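Local structure of probable 2-phosphosulfolactate phosphatase (Clostridium acetobutylicum, 1VR0) at residues G74-L86 with G90-E102. The protein probably catalyses the magnesium-dependent hydrolysis of (2R)-O-phospho-3-sulfolactate to (2R)-3-sulfolactate and phosphate. Numbering follows the deposited sequence.
Sequences GKDAILGGERKGL and GFDFSNSPMEYTE. With 3SL ((2R)-3-sulfolactic acid), chain E.
Strand 77-81, at one edge of a three-stranded parallel sheet, runs into the sulfolactate pocket, and segment 90-102 runs along the outer edge of the strand, with Leu79 and Gly81 bonded to Asp92, Phe93 and Ser94. Leu79 is gripped at both backbone polar atoms. Leu79 N donates to Asp92 OD2 (2.9 Å), on the anti side of the carboxylate, while Leu79 O accepts from Phe93 N (2.9 Å), in the carbonyl plane, and from Asp92 N, tilted 17° from it. A short acidic side chain suits position 92 because it can reach back to this edge N-H. Leu79 CB lies over one face of the Phe91 ring, 3.9 Å from its centroid, a CH-pi contact; Leu79 also packs on helix 63-73, so an apolar branched side chain fits there. Gly80 leaves room for the Tyr100 hydroxyl, with Tyr100 OH 3.4 Å from Gly80 CA, and Gly81 N reaches Ser94 O (3.2 Å) from above the carbonyl plane. Beyond the strand, Glu82 CG packs against Asn95 CB at 3.5 Å. With Asn95 CG anti to the backbone N (chi1 -152°), Asn95 ND2 donates to 3SL O3S (2.9 Å). Glu82 OE1 accepts from Gly85 N and is hydrogen-bonded to Thr115 OG1, which holds the carboxylate beside the ligand. A neutral amide thus meets the sulfonate directly, Arg41 NH1 also bonds the ligand, and the backbone bonds probably help hold Asn95 in place.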
loop_
_atom_site.group_PDB
_atom_site.type_symbol
_atom_site.label_atom_id
_atom_site.label_comp_id
_atom_site.label_asym_id
_atom_site.label_seq_id
_atom_site.Cartn_x
_atom_site.Cartn_y
_atom_site.Cartn_z
ATOM N N GLY A 74 -33.188 21.027 8.130
ATOM C CA GLY A 74 -34.638 20.998 8.450
ATOM C C GLY A 74 -35.321 19.636 8.405
ATOM O O GLY A 74 -34.679 18.625 8.572
ATOM N N LYS A 75 -36.630 19.645 8.161
ATOM C CA LYS A 75 -37.533 18.450 8.136
ATOM C C LYS A 75 -37.068 17.282 7.271
ATOM O O LYS A 75 -37.347 16.120 7.563
ATOM C CB LYS A 75 -38.926 18.867 7.602
ATOM C CG LYS A 75 -40.018 19.033 8.662
ATOM C CD LYS A 75 -41.189 19.948 8.218
ATOM C CE LYS A 75 -41.835 20.669 9.431
ATOM N NZ LYS A 75 -42.782 21.737 8.999
ATOM N N ASP A 76 -36.370 17.612 6.184
ATOM C CA ASP A 76 -35.982 16.629 5.162
ATOM C C ASP A 76 -34.670 15.905 5.424
ATOM O O ASP A 76 -34.223 15.135 4.559
ATOM C CB ASP A 76 -35.851 17.321 3.782
ATOM C CG ASP A 76 -37.176 17.748 3.223
ATOM O OD1 ASP A 76 -38.110 16.893 3.205
ATOM O OD2 ASP A 76 -37.275 18.938 2.836
ATOM N N ALA A 77 -34.051 16.185 6.574
ATOM C CA ALA A 77 -32.762 15.615 6.940
ATOM C C ALA A 77 -32.961 14.305 7.650
ATOM O O ALA A 77 -33.870 14.192 8.434
ATOM C CB ALA A 77 -32.012 16.566 7.851
ATOM N N ILE A 78 -32.116 13.324 7.369
ATOM C CA ILE A 78 -32.060 12.089 8.133
ATOM C C ILE A 78 -30.611 11.782 8.553
ATOM O O ILE A 78 -29.659 12.215 7.895
ATOM C CB ILE A 78 -32.645 10.901 7.335
ATOM C CG1 ILE A 78 -31.956 10.735 5.976
ATOM C CG2 ILE A 78 -34.148 11.087 7.111
ATOM C CD1 ILE A 78 -32.465 9.533 5.182
ATOM N N LEU A 79 -30.460 11.030 9.643
ATOM C CA LEU A 79 -29.148 10.691 10.217
ATOM C C LEU A 79 -28.805 9.217 10.016
ATOM O O LEU A 79 -29.505 8.337 10.506
ATOM C CB LEU A 79 -29.150 10.985 11.725
ATOM C CG LEU A 79 -29.053 12.446 12.156
ATOM C CD1 LEU A 79 -29.379 12.582 13.609
ATOM C CD2 LEU A 79 -27.664 12.999 11.886
ATOM N N GLY A 80 -27.706 8.955 9.333
ATOM C CA GLY A 80 -27.200 7.581 9.175
ATOM C C GLY A 80 -25.687 7.446 9.285
ATOM O O GLY A 80 -24.982 8.426 9.465
ATOM N N GLY A 81 -25.210 6.210 9.161
ATOM C CA GLY A 81 -23.784 5.857 9.307
ATOM C C GLY A 81 -23.545 4.852 10.413
ATOM O O GLY A 81 -24.423 4.089 10.782
ATOM N N GLU A 82 -22.335 4.856 10.958
ATOM C CA GLU A 82 -21.981 3.901 12.033
ATOM C C GLU A 82 -20.729 4.257 12.805
ATOM O O GLU A 82 -19.868 5.011 12.328
ATOM C CB GLU A 82 -21.783 2.494 11.461
ATOM C CG GLU A 82 -20.838 2.428 10.265
ATOM C CD GLU A 82 -19.324 2.586 10.597
ATOM O OE1 GLU A 82 -18.876 2.323 11.729
ATOM O OE2 GLU A 82 -18.547 2.958 9.701
ATOM N N ARG A 83 -20.634 3.661 13.986
ATOM C CA ARG A 83 -19.369 3.500 14.686
ATOM C C ARG A 83 -19.174 2.018 15.022
ATOM O O ARG A 83 -20.077 1.355 15.549
ATOM C CB ARG A 83 -19.337 4.363 15.940
ATOM C CG ARG A 83 -19.233 5.854 15.663
ATOM C CD ARG A 83 -17.964 6.221 14.894
ATOM N NE ARG A 83 -17.823 7.673 14.787
ATOM C CZ ARG A 83 -18.016 8.402 13.682
ATOM N NH1 ARG A 83 -18.371 7.846 12.517
ATOM N NH2 ARG A 83 -17.842 9.718 13.758
ATOM N N LYS A 84 -17.995 1.503 14.684
ATOM C CA LYS A 84 -17.665 0.082 14.854
ATOM C C LYS A 84 -18.682 -0.804 14.102
ATOM O O LYS A 84 -18.982 -1.928 14.524
ATOM C CB LYS A 84 -17.619 -0.292 16.345
ATOM C CG LYS A 84 -16.512 0.388 17.162
ATOM C CD LYS A 84 -16.601 -0.001 18.658
ATOM C CE LYS A 84 -15.222 -0.075 19.352
ATOM N NZ LYS A 84 -15.266 -0.810 20.701
ATOM N N GLY A 85 -19.239 -0.279 13.015
ATOM C CA GLY A 85 -20.236 -0.988 12.235
ATOM C C GLY A 85 -21.651 -0.942 12.769
ATOM O O GLY A 85 -22.555 -1.387 12.075
ATOM N N LEU A 86 -21.845 -0.405 13.984
ATOM C CA LEU A 86 -23.150 -0.350 14.642
ATOM C C LEU A 86 -23.881 0.990 14.415
ATOM O O LEU A 86 -23.263 2.030 14.186
ATOM C CB LEU A 86 -22.981 -0.552 16.139
ATOM C CG LEU A 86 -22.448 -1.909 16.612
ATOM C CD1 LEU A 86 -22.104 -1.836 18.105
ATOM C CD2 LEU A 86 -23.456 -3.039 16.361
ATOM N N GLY A 90 -29.492 7.519 18.714
ATOM C CA GLY A 90 -30.227 8.701 18.251
ATOM C C GLY A 90 -30.297 8.907 16.735
ATOM O O GLY A 90 -30.945 9.851 16.281
ATOM N N PHE A 91 -29.628 8.062 15.945
ATOM C CA PHE A 91 -29.660 8.193 14.473
ATOM C C PHE A 91 -30.885 7.490 13.917
ATOM O O PHE A 91 -31.532 6.724 14.615
ATOM C CB PHE A 91 -28.377 7.619 13.814
ATOM C CG PHE A 91 -27.212 8.581 13.762
ATOM C CD1 PHE A 91 -27.021 9.550 14.744
ATOM C CD2 PHE A 91 -26.312 8.513 12.733
ATOM C CE1 PHE A 91 -25.946 10.434 14.686
ATOM C CE2 PHE A 91 -25.226 9.408 12.661
ATOM C CZ PHE A 91 -25.055 10.367 13.644
ATOM N N ASP A 92 -31.188 7.756 12.652
ATOM C CA ASP A 92 -32.368 7.194 12.003
ATOM C C ASP A 92 -32.047 5.843 11.384
ATOM O O ASP A 92 -32.841 4.905 11.477
ATOM C CB ASP A 92 -32.898 8.178 10.950
ATOM C CG ASP A 92 -33.335 9.491 11.562
ATOM O OD1 ASP A 92 -34.139 9.448 12.507
ATOM O OD2 ASP A 92 -32.868 10.565 11.143
ATOM N N PHE A 93 -30.876 5.750 10.764
ATOM C CA PHE A 93 -30.461 4.540 10.108
ATOM C C PHE A 93 -29.021 4.231 10.419
ATOM O O PHE A 93 -28.281 5.033 11.000
ATOM C CB PHE A 93 -30.689 4.659 8.599
ATOM C CG PHE A 93 -32.105 4.925 8.258
ATOM C CD1 PHE A 93 -33.077 3.926 8.475
ATOM C CD2 PHE A 93 -32.505 6.174 7.817
ATOM C CE1 PHE A 93 -34.454 4.162 8.230
ATOM C CE2 PHE A 93 -33.862 6.431 7.573
ATOM C CZ PHE A 93 -34.848 5.400 7.787
ATOM N N SER A 94 -28.642 3.030 10.020
ATOM C CA SER A 94 -27.336 2.487 10.292
ATOM C C SER A 94 -26.561 2.632 9.007
ATOM O O SER A 94 -26.780 3.611 8.302
ATOM C CB SER A 94 -27.521 1.055 10.793
ATOM O OG SER A 94 -26.445 0.248 10.464
ATOM N N ASN A 95 -25.641 1.715 8.715
ATOM C CA ASN A 95 -24.828 1.803 7.498
ATOM C C ASN A 95 -25.031 0.602 6.551
ATOM O O ASN A 95 -24.150 0.230 5.785
ATOM C CB ASN A 95 -23.340 2.022 7.841
ATOM C CG ASN A 95 -22.625 2.747 6.753
ATOM O OD1 ASN A 95 -23.110 3.770 6.293
ATOM N ND2 ASN A 95 -21.514 2.216 6.282
ATOM N N SER A 96 -26.232 0.043 6.595
ATOM C CA SER A 96 -26.637 -1.006 5.674
ATOM C C SER A 96 -27.273 -0.374 4.468
ATOM O O SER A 96 -28.217 0.357 4.619
ATOM C CB SER A 96 -27.672 -1.914 6.315
ATOM O OG SER A 96 -28.243 -2.701 5.303
ATOM N N PRO A 97 -26.772 -0.665 3.266
ATOM C CA PRO A 97 -27.427 -0.144 2.065
ATOM C C PRO A 97 -28.907 -0.498 1.907
ATOM O O PRO A 97 -29.637 0.318 1.334
ATOM C CB PRO A 97 -26.605 -0.748 0.913
ATOM C CG PRO A 97 -25.334 -1.063 1.472
ATOM C CD PRO A 97 -25.576 -1.442 2.926
HETATM N N MSE A 98 -29.365 -1.643 2.430
HETATM C CA MSE A 98 -30.783 -2.040 2.281
HETATM C C MSE A 98 -31.778 -1.164 2.955
HETATM O O MSE A 98 -32.934 -1.164 2.564
HETATM C CB MSE A 98 -31.070 -3.447 2.783
HETATM C CG MSE A 98 -30.992 -4.448 1.658
HETATM SE SE MSE A 98 -29.096 -4.746 1.307
HETATM C CE MSE A 98 -28.920 -6.237 2.768
ATOM N N GLU A 99 -31.365 -0.462 3.995
ATOM C CA GLU A 99 -32.308 0.351 4.724
ATOM C C GLU A 99 -32.566 1.711 4.058
ATOM O O GLU A 99 -33.530 2.392 4.418
ATOM C CB GLU A 99 -31.955 0.413 6.221
ATOM C CG GLU A 99 -30.737 1.188 6.658
ATOM C CD GLU A 99 -30.218 0.717 8.044
ATOM O OE1 GLU A 99 -30.996 0.596 9.011
ATOM O OE2 GLU A 99 -29.000 0.461 8.165
ATOM N N TYR A 100 -31.783 2.039 3.023
ATOM C CA TYR A 100 -31.948 3.277 2.265
ATOM C C TYR A 100 -32.748 3.048 1.005
ATOM O O TYR A 100 -32.297 3.352 -0.111
ATOM C CB TYR A 100 -30.585 3.909 1.953
ATOM C CG TYR A 100 -29.834 4.244 3.205
ATOM C CD1 TYR A 100 -30.011 5.477 3.819
ATOM C CD2 TYR A 100 -28.972 3.310 3.814
ATOM C CE1 TYR A 100 -29.332 5.802 4.997
ATOM C CE2 TYR A 100 -28.304 3.621 4.991
ATOM C CZ TYR A 100 -28.491 4.880 5.578
ATOM O OH TYR A 100 -27.882 5.238 6.759
ATOM N N THR A 101 -33.953 2.528 1.206
ATOM C CA THR A 101 -34.921 2.332 0.132
ATOM C C THR A 101 -35.459 3.659 -0.365
ATOM O O THR A 101 -35.408 4.662 0.349
ATOM C CB THR A 101 -36.150 1.490 0.602
ATOM O OG1 THR A 101 -36.935 2.227 1.561
ATOM C CG2 THR A 101 -35.727 0.198 1.187
ATOM N N GLU A 102 -36.018 3.652 -1.574
ATOM C CA GLU A 102 -36.595 4.854 -2.189
ATOM C C GLU A 102 -37.682 5.503 -1.318
ATOM O O GLU A 102 -37.782 6.727 -1.209
ATOM C CB GLU A 102 -37.143 4.529 -3.591
ATOM C CG GLU A 102 -37.490 5.788 -4.415
ATOM C CD GLU A 102 -38.412 5.496 -5.568
ATOM O OE1 GLU A 102 -38.228 4.407 -6.133
ATOM O OE2 GLU A 102 -39.294 6.338 -5.908
HETATM O O11 3SL E . -15.766 -1.202 11.358
HETATM C C1 3SL E . -16.816 -1.538 10.774
HETATM O O12 3SL E . -17.365 -2.665 10.861
HETATM C C2 3SL E . -17.442 -0.503 9.918
HETATM O O2 3SL E . -16.386 0.170 9.237
HETATM C C3 3SL E . -18.414 -1.201 8.988
HETATM S S 3SL E . -18.990 -0.178 7.814
HETATM O O3S 3SL E . -20.334 0.299 8.185
HETATM O O1S 3SL E . -18.008 0.866 7.362
HETATM O O2S 3SL E . -19.298 -1.001 6.638
HETATM O O HOH W 1 -26.149 5.147 12.692
#